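Local coordinates for choline binding protein PCPA (Streptococcus pneumoniae, PDB 4CP6) that is a pneumococcal vaccine antigen with leucine-rich repeats that is probably displayed on the cell surface, attached through choline, at residues 92-97 with 115-120; 44-49 with 80-85. All coordinates share one frame; numbering follows the deposited sequence.

Interaction 1 (92-97 with 115-120); sequences VYYPSS and SKAKTI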
ATOM      1  N   VAL A  92      -0.328  27.241  14.542  1.00 14.67           N
ATOM      2  CA  VAL A  92      -1.645  26.666  14.769  1.00 13.49           C
ATOM      3  C   VAL A  92      -1.395  25.710  15.940  1.00 16.50           C
ATOM      4  O   VAL A  92      -0.558  24.793  15.839  1.00 15.62           O
ATOM      5  CB  VAL A  92      -2.209  25.974  13.495  1.00 16.02           C
ATOM      6  CG1 VAL A  92      -3.516  25.253  13.794  1.00 15.85           C
ATOM      7  CG2 VAL A  92      -2.427  27.004  12.377  1.00 15.57           C
ATOM      8  N   TYR A  93      -2.031  25.992  17.086  1.00 13.30           N
ATOM      9  CA  TYR A  93      -1.772  25.260  18.322  1.00 12.79           C
ATOM     10  C   TYR A  93      -2.309  23.848  18.273  1.00 13.51           C
ATOM     11  O   TYR A  93      -3.358  23.608  17.682  1.00 12.53           O
ATOM     12  CB  TYR A  93      -2.372  26.008  19.513  1.00 13.10           C
ATOM     13  CG  TYR A  93      -1.945  27.458  19.535  1.00 12.92           C
ATOM     14  CD1 TYR A  93      -0.599  27.803  19.598  1.00 13.00           C
ATOM     15  CD2 TYR A  93      -2.887  28.482  19.497  1.00 13.04           C
ATOM     16  CE1 TYR A  93      -0.196  29.139  19.624  1.00 13.76           C
ATOM     17  CE2 TYR A  93      -2.494  29.818  19.506  1.00 13.64           C
ATOM     18  CZ  TYR A  93      -1.153  30.138  19.592  1.00 15.43           C
ATOM     19  OH  TYR A  93      -0.788  31.468  19.606  1.00 14.86           O
ATOM     20  N   TYR A  94      -1.600  22.905  18.890  1.00 12.07           N
ATOM     21  CA  TYR A  94      -2.066  21.525  18.836  1.00 11.39           C
ATOM     22  C   TYR A  94      -1.447  20.759  19.997  1.00 13.20           C
ATOM     23  O   TYR A  94      -0.285  20.968  20.309  1.00 12.50           O
ATOM     24  CB  TYR A  94      -1.678  20.877  17.469  1.00 12.23           C
ATOM     25  CG  TYR A  94      -2.499  19.646  17.176  1.00 11.40           C
ATOM     26  CD1 TYR A  94      -2.112  18.398  17.663  1.00 11.63           C
ATOM     27  CD2 TYR A  94      -3.693  19.730  16.455  1.00 11.11           C
ATOM     28  CE1 TYR A  94      -2.925  17.276  17.493  1.00 11.92           C
ATOM     29  CE2 TYR A  94      -4.484  18.601  16.229  1.00 12.89           C
ATOM     30  CZ  TYR A  94      -4.081  17.369  16.735  1.00 13.48           C
ATOM     31  OH  TYR A  94      -4.836  16.239  16.530  1.00 13.75           O
ATOM     32  N   PRO A  95      -2.213  19.859  20.642  1.00 11.83           N
ATOM     33  CA  PRO A  95      -1.672  19.110  21.781  1.00 12.90           C
ATOM     34  C   PRO A  95      -0.552  18.137  21.433  1.00 14.33           C
ATOM     35  O   PRO A  95      -0.409  17.711  20.291  1.00 14.81           O
ATOM     36  CB  PRO A  95      -2.887  18.357  22.340  1.00 14.53           C
ATOM     37  CG  PRO A  95      -3.933  18.432  21.334  1.00 18.44           C
ATOM     38  CD  PRO A  95      -3.641  19.583  20.426  1.00 12.96           C
ATOM     39  N   SER A  96       0.225  17.739  22.454  1.00 13.11           N
ATOM     40  CA  SER A  96       1.319  16.778  22.241  1.00 13.30           C
ATOM     41  C   SER A  96       0.814  15.323  22.271  1.00 15.25           C
ATOM     42  O   SER A  96       1.493  14.413  21.779  1.00 15.15           O
ATOM     43  CB  SER A  96       2.343  16.960  23.346  1.00 15.11           C
ATOM     44  OG  SER A  96       1.698  16.860  24.603  1.00 17.55           O
ATOM     45  N   SER A  97      -0.329  15.098  22.903  1.00 12.35           N
ATOM     46  CA  SER A  97      -0.954  13.775  23.007  1.00 13.41           C
ATOM     47  C   SER A  97      -2.433  13.987  23.187  1.00 15.49           C
ATOM     48  O   SER A  97      -2.845  15.055  23.665  1.00 13.72           O
ATOM     49  CB  SER A  97      -0.388  12.978  24.184  1.00 16.96           C
ATOM     50  OG  SER A  97      -0.836  13.508  25.423  1.00 23.01           O
ATOM     51  N   SER A 115      -2.599  15.014  12.409  1.00 11.58           N
ATOM     52  CA  SER A 115      -2.418  15.234  13.839  1.00 11.30           C
ATOM     53  C   SER A 115      -0.974  15.352  14.269  1.00 13.79           C
ATOM     54  O   SER A 115      -0.154  14.519  13.921  1.00 12.36           O
ATOM     55  CB  SER A 115      -3.101  14.126  14.635  1.00 12.99           C
ATOM     56  OG  SER A 115      -2.943  14.307  16.035  1.00 12.91           O
ATOM     57  N   LYS A 116      -0.673  16.361  15.093  1.00 13.38           N
ATOM     58  CA  LYS A 116       0.679  16.515  15.622  1.00 12.28           C
ATOM     59  C   LYS A 116       0.862  15.761  16.942  1.00 15.81           C
ATOM     60  O   LYS A 116       1.964  15.799  17.506  1.00 17.37           O
ATOM     61  CB  LYS A 116       0.985  17.992  15.827  1.00 15.59           C
ATOM     62  CG  LYS A 116       1.137  18.726  14.509  1.00 20.35           C
ATOM     63  CD  LYS A 116       1.493  20.177  14.769  1.00 29.30           C
ATOM     64  CE  LYS A 116       2.844  20.378  15.396  1.00 24.90           C
ATOM     65  NZ  LYS A 116       3.178  21.831  15.495  1.00 31.38           N
ATOM     66  N   ALA A 117      -0.178  15.054  17.421  1.00 12.92           N
ATOM     67  CA  ALA A 117      -0.043  14.278  18.651  1.00 13.54           C
ATOM     68  C   ALA A 117       0.952  13.117  18.411  1.00 16.72           C
ATOM     69  O   ALA A 117       0.873  12.387  17.400  1.00 16.22           O
ATOM     70  CB  ALA A 117      -1.397  13.727  19.070  1.00 14.74           C
ATOM     71  N   LYS A 118       1.908  12.967  19.323  1.00 14.33           N
ATOM     72  CA  LYS A 118       2.906  11.902  19.209  1.00 13.70           C
ATOM     73  C   LYS A 118       2.318  10.582  19.676  1.00 14.16           C
ATOM     74  O   LYS A 118       2.769   9.504  19.265  1.00 13.07           O
ATOM     75  CB  LYS A 118       4.158  12.234  20.031  1.00 17.16           C
ATOM     76  CG  LYS A 118       4.780  13.597  19.713  1.00 30.82           C
ATOM     77  CD  LYS A 118       5.591  13.609  18.444  1.00 44.97           C
ATOM     78  CE  LYS A 118       5.927  15.007  17.981  1.00 56.78           C
ATOM     79  NZ  LYS A 118       4.832  15.603  17.163  1.00 63.32           N
ATOM     80  N   THR A 119       1.329  10.655  20.544  1.00 14.19           N
ATOM     81  CA  THR A 119       0.610   9.477  20.973  1.00 14.53           C
ATOM     82  C   THR A 119      -0.867   9.751  21.138  1.00 15.84           C
ATOM     83  O   THR A 119      -1.291  10.897  21.335  1.00 14.58           O
ATOM     84  CB  THR A 119       1.217   8.813  22.197  1.00 21.77           C
ATOM     85  OG1 THR A 119       0.623   7.496  22.311  1.00 27.65           O
ATOM     86  CG2 THR A 119       1.060   9.652  23.461  1.00 20.00           C
ATOM     87  N   ILE A 120      -1.650   8.690  20.998  1.00 14.44           N
ATOM     88  CA  ILE A 120      -3.080   8.646  21.204  1.00 13.85           C
ATOM     89  C   ILE A 120      -3.249   7.603  22.261  1.00 16.77           C
ATOM     90  O   ILE A 120      -2.788   6.456  22.071  1.00 16.15           O
ATOM     91  CB  ILE A 120      -3.842   8.244  19.917  1.00 16.29           C
ATOM     92  CG1 ILE A 120      -3.628   9.248  18.784  1.00 17.56           C
ATOM     93  CG2 ILE A 120      -5.327   7.993  20.189  1.00 18.88           C
ATOM     94  CD1 ILE A 120      -4.265  10.603  18.985  1.00 18.26           C
TER
HETATM   95  O   HOH W   1       1.492  23.422  16.975  1.00 22.16           O
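The phenol oxygen of Tyr94 and the hydroxyl of Ser115 meet as a close polar pair, with Tyr94 OH 2.7 Å from Ser115 OG; Tyr94 OH is also hydrogen-bonded to the carbonyl of Phe81. Ser115 OG in turn accepts the backbone N-H of Ala117 at 3.2 Å, closing an ST turn. With OG anti to the backbone N (chi1 180°), the hydroxyl meets both the Ala117 N-H and the tyrosine. Behind its own hydroxyl, the Tyr94 side chain crosses that of Lys116 obliquely, its CD1 3.6 Å from Lys116 CB, while CE1 reaches the methyl of Ala117. From within its own segment Pro95 CD lies over one ring face, toward the rim.

Further on, Lys118 N donates to Ser96 O at 2.9 Å, the N-H fairly straight at 160° but the donor standing above the carbonyl plane. Beyond it the chains enter neighbouring strands of the parallel sheet that stacks the leucine-rich repeat turns, where Ser97 CB touches Thr119 CG2 at 3.7 Å. Lys118 folds its amine back onto Lys116 O and also forms a salt bridge with Glu140. A water links Val92 O to Lys116 NZ. The polar partners of the buried tyrosine hydroxyl thus fix where the end of the side chain sits, whereas turning of the ring is limited by the packing of Lys116 CB and Pro95 CD.

Interaction 2 (44-49 with 80-85); sequences VTPVEF and AFSYYP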
ATOM      1  N   VAL A  44     -16.766  19.746   9.819  1.00 16.55           N
ATOM      2  CA  VAL A  44     -16.276  20.625   8.749  1.00 17.43           C
ATOM      3  C   VAL A  44     -14.938  21.252   9.135  1.00 19.71           C
ATOM      4  O   VAL A  44     -13.969  21.185   8.368  1.00 21.38           O
ATOM      5  CB  VAL A  44     -17.337  21.725   8.393  1.00 22.25           C
ATOM      6  CG1 VAL A  44     -16.851  22.614   7.243  1.00 22.06           C
ATOM      7  CG2 VAL A  44     -18.709  21.111   8.067  1.00 23.22           C
ATOM      8  N   THR A  45     -14.887  21.890  10.318  1.00 16.47           N
ATOM      9  CA  THR A  45     -13.675  22.559  10.751  1.00 15.64           C
ATOM     10  C   THR A  45     -13.065  21.899  11.990  1.00 17.31           C
ATOM     11  O   THR A  45     -13.781  21.320  12.826  1.00 17.34           O
ATOM     12  CB  THR A  45     -13.950  24.061  11.029  1.00 22.96           C
ATOM     13  OG1 THR A  45     -15.006  24.162  11.970  1.00 23.29           O
ATOM     14  CG2 THR A  45     -14.286  24.845   9.742  1.00 22.19           C
ATOM     15  N   PRO A  46     -11.752  22.089  12.164  1.00 14.74           N
ATOM     16  CA  PRO A  46     -11.091  21.520  13.329  1.00 15.52           C
ATOM     17  C   PRO A  46     -11.345  22.333  14.582  1.00 16.67           C
ATOM     18  O   PRO A  46     -11.551  23.559  14.543  1.00 17.11           O
ATOM     19  CB  PRO A  46      -9.598  21.609  12.969  1.00 17.13           C
ATOM     20  CG  PRO A  46      -9.538  21.911  11.497  1.00 23.14           C
ATOM     21  CD  PRO A  46     -10.767  22.714  11.252  1.00 18.50           C
ATOM     22  N   VAL A  47     -11.267  21.666  15.705  1.00 13.99           N
ATOM     23  CA  VAL A  47     -11.265  22.297  17.009  1.00 13.85           C
ATOM     24  C   VAL A  47     -10.005  23.179  17.056  1.00 15.37           C
ATOM     25  O   VAL A  47      -8.904  22.766  16.645  1.00 15.76           O
ATOM     26  CB  VAL A  47     -11.193  21.228  18.124  1.00 17.28           C
ATOM     27  CG1 VAL A  47     -10.834  21.845  19.494  1.00 17.33           C
ATOM     28  CG2 VAL A  47     -12.482  20.425  18.182  1.00 17.64           C
ATOM     29  N   GLU A  48     -10.193  24.425  17.516  1.00 13.70           N
ATOM     30  CA  GLU A  48      -9.092  25.360  17.674  1.00 14.21           C
ATOM     31  C   GLU A  48      -8.637  25.330  19.132  1.00 18.23           C
ATOM     32  O   GLU A  48      -9.450  25.541  20.030  1.00 19.83           O
ATOM     33  CB  GLU A  48      -9.584  26.754  17.320  1.00 16.26           C
ATOM     34  CG  GLU A  48      -8.496  27.800  17.399  1.00 27.44           C
ATOM     35  CD  GLU A  48      -8.952  29.106  16.793  1.00 46.52           C
ATOM     36  OE1 GLU A  48      -9.024  29.182  15.546  1.00 34.88           O
ATOM     37  OE2 GLU A  48      -9.284  30.035  17.564  1.00 32.65           O
ATOM     38  N   PHE A  49      -7.346  25.105  19.361  1.00 14.18           N
ATOM     39  CA  PHE A  49      -6.763  25.029  20.686  1.00 13.28           C
ATOM     40  C   PHE A  49      -6.222  26.380  21.117  1.00 15.84           C
ATOM     41  O   PHE A  49      -5.864  27.205  20.276  1.00 15.37           O
ATOM     42  CB  PHE A  49      -5.644  23.964  20.724  1.00 13.96           C
ATOM     43  CG  PHE A  49      -6.174  22.557  20.530  1.00 13.43           C
ATOM     44  CD1 PHE A  49      -6.705  21.848  21.600  1.00 14.95           C
ATOM     45  CD2 PHE A  49      -6.200  21.972  19.269  1.00 14.95           C
ATOM     46  CE1 PHE A  49      -7.213  20.557  21.424  1.00 14.97           C
ATOM     47  CE2 PHE A  49      -6.717  20.684  19.091  1.00 16.12           C
ATOM     48  CZ  PHE A  49      -7.212  19.981  20.172  1.00 14.76           C
ATOM     49  N   ALA A  80     -12.325  16.996  13.157  1.00 13.07           N
ATOM     50  CA  ALA A  80     -12.359  17.582  14.511  1.00 12.71           C
ATOM     51  C   ALA A  80     -10.997  17.816  15.130  1.00 16.26           C
ATOM     52  O   ALA A  80     -10.755  18.887  15.712  1.00 15.39           O
ATOM     53  CB  ALA A  80     -13.220  16.740  15.436  1.00 12.90           C
ATOM     54  N   PHE A  81     -10.103  16.828  15.020  1.00 12.71           N
ATOM     55  CA  PHE A  81      -8.770  16.972  15.577  1.00 12.39           C
ATOM     56  C   PHE A  81      -7.715  16.940  14.480  1.00 14.35           C
ATOM     57  O   PHE A  81      -6.588  16.463  14.662  1.00 13.86           O
ATOM     58  CB  PHE A  81      -8.521  15.992  16.726  1.00 14.33           C
ATOM     59  CG  PHE A  81      -9.491  16.260  17.849  1.00 13.16           C
ATOM     60  CD1 PHE A  81      -9.399  17.435  18.612  1.00 15.82           C
ATOM     61  CD2 PHE A  81     -10.524  15.382  18.120  1.00 14.13           C
ATOM     62  CE1 PHE A  81     -10.316  17.706  19.626  1.00 16.80           C
ATOM     63  CE2 PHE A  81     -11.457  15.666  19.128  1.00 16.15           C
ATOM     64  CZ  PHE A  81     -11.350  16.830  19.874  1.00 14.69           C
ATOM     65  N   SER A  82      -8.086  17.481  13.317  1.00 12.36           N
ATOM     66  CA  SER A  82      -7.118  17.569  12.250  0.50 11.89           C
ATOM     67  C   SER A  82      -6.206  18.771  12.476  1.00 14.68           C
ATOM     68  O   SER A  82      -6.602  19.766  13.125  1.00 15.66           O
ATOM     69  CB  SER A  82      -7.797  17.680  10.892  0.50 14.30           C
ATOM     70  OG  SER A  82      -8.563  18.866  10.866  0.50 13.21           O
ATOM     71  N   TYR A  83      -5.017  18.688  11.936  1.00 13.26           N
ATOM     72  CA  TYR A  83      -4.053  19.763  12.014  1.00 13.04           C
ATOM     73  C   TYR A  83      -3.842  20.219  10.607  1.00 16.94           C
ATOM     74  O   TYR A  83      -3.471  19.420   9.728  1.00 17.18           O
ATOM     75  CB  TYR A  83      -2.721  19.326  12.665  1.00 13.55           C
ATOM     76  CG  TYR A  83      -1.663  20.393  12.500  1.00 15.91           C
ATOM     77  CD1 TYR A  83      -1.592  21.471  13.385  1.00 15.79           C
ATOM     78  CD2 TYR A  83      -0.890  20.459  11.337  1.00 18.77           C
ATOM     79  CE1 TYR A  83      -0.680  22.511  13.186  1.00 17.06           C
ATOM     80  CE2 TYR A  83      -0.036  21.538  11.088  1.00 20.30           C
ATOM     81  CZ  TYR A  83       0.073  22.557  12.022  1.00 24.63           C
ATOM     82  OH  TYR A  83       0.948  23.601  11.791  1.00 29.16           O
ATOM     83  N   TYR A  84      -4.048  21.520  10.409  1.00 16.04           N
ATOM     84  CA  TYR A  84      -3.793  22.201   9.151  1.00 17.42           C
ATOM     85  C   TYR A  84      -3.049  23.488   9.397  1.00 20.74           C
ATOM     86  O   TYR A  84      -3.383  24.245  10.310  1.00 21.29           O
ATOM     87  CB  TYR A  84      -5.087  22.535   8.405  1.00 18.80           C
ATOM     88  CG  TYR A  84      -5.813  21.318   7.910  1.00 18.08           C
ATOM     89  CD1 TYR A  84      -5.441  20.698   6.719  1.00 18.89           C
ATOM     90  CD2 TYR A  84      -6.948  20.854   8.560  1.00 19.85           C
ATOM     91  CE1 TYR A  84      -6.127  19.581   6.244  1.00 17.20           C
ATOM     92  CE2 TYR A  84      -7.657  19.760   8.084  1.00 19.72           C
ATOM     93  CZ  TYR A  84      -7.235  19.113   6.936  1.00 19.87           C
ATOM     94  OH  TYR A  84      -7.936  18.024   6.495  1.00 19.12           O
ATOM     95  N   PRO A  85      -2.096  23.799   8.528  1.00 18.45           N
ATOM     96  CA  PRO A  85      -1.437  25.104   8.608  1.00 18.11           C
ATOM     97  C   PRO A  85      -2.413  26.199   8.181  1.00 21.35           C
ATOM     98  O   PRO A  85      -3.422  25.936   7.506  1.00 20.86           O
ATOM     99  CB  PRO A  85      -0.287  24.991   7.625  1.00 19.43           C
ATOM    100  CG  PRO A  85      -0.754  23.976   6.603  1.00 22.67           C
ATOM    101  CD  PRO A  85      -1.649  23.023   7.351  1.00 18.34           C
TER
HETATM  102  O   HOH W   2      -7.587  20.158  15.823  1.00 17.19           O
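The side chains of Phe49 and Phe81 cross at about a right angle and their rings meet edge to edge: Phe49 CZ lies 3.7 Å from Phe81 CD1, each atom near the plane of the other ring. Val47 packs against both rings. It runs side by side with Phe81, pointing the same way, and its CG2 approaches Phe81 CE1 obliquely at 3.8 Å, while its other methyl, CG1, lies over one face of the Phe49 ring, toward the rim. Edge-to-face contacts of Phe49 with Phe58 and Tyr94, together with Ile60 against Phe81, continue the apolar cluster.

Both segments are loops without regular secondary structure, their touching parts running 83° apart. The first follows strand 35-40 and leads on toward strand 57-59; the second lies between strands 69-76 and 97-100. The contact therefore joins the N-terminal part of the fold to the beginning of the repeat solenoid, close to the end of the stack of parallel strands where 57-59 is outermost.

Next to the aromatic pair the backbones are pinned directly, Val47 N donating to Ala80 O at 2.8 Å with a nearly straight N-H (168°). The same carbonyl oxygen lies 3.6 Å from Pro46 CA in a CA-H...O contact. A water lies between Val47 O and Ser82 O, within hydrogen-bonding distance of both carbonyls. At the outer margin the proline ring of Pro46 brings its CG to the edge of the Tyr84 ring, 4.1 Å from CD2, and, in the Ser82 conformer described, to 3.3 Å from Ser82 OG, a hydroxyl hydrogen-bonded to Gln79 O. Tyr84 also stacks on His113, and its hydroxyl bonds Gln79 OE1.

How the interactions relate
Interaction 2 closes before interaction 1 opens along the chain, and their centres lie about 11 Å apart on the same side of the molecule's centre. Segments 80-85 and 92-97 belong to one long loop between strands 69-76 and 97-100; interaction 2 ties its first part to the loop before strand 57-59, and interaction 1 ties its last part to the segment entering strand 119-122. Besides the bond between Tyr94 and Phe81, the two touch by packing, with Tyr93 CD2 3.3 Å from Phe49 O and Val92 O 3.5 Å from Tyr83 CE1. The loop thereby joins the regions leading into strands 57-59, 97-100 and 119-122, neighbours in one parallel sheet.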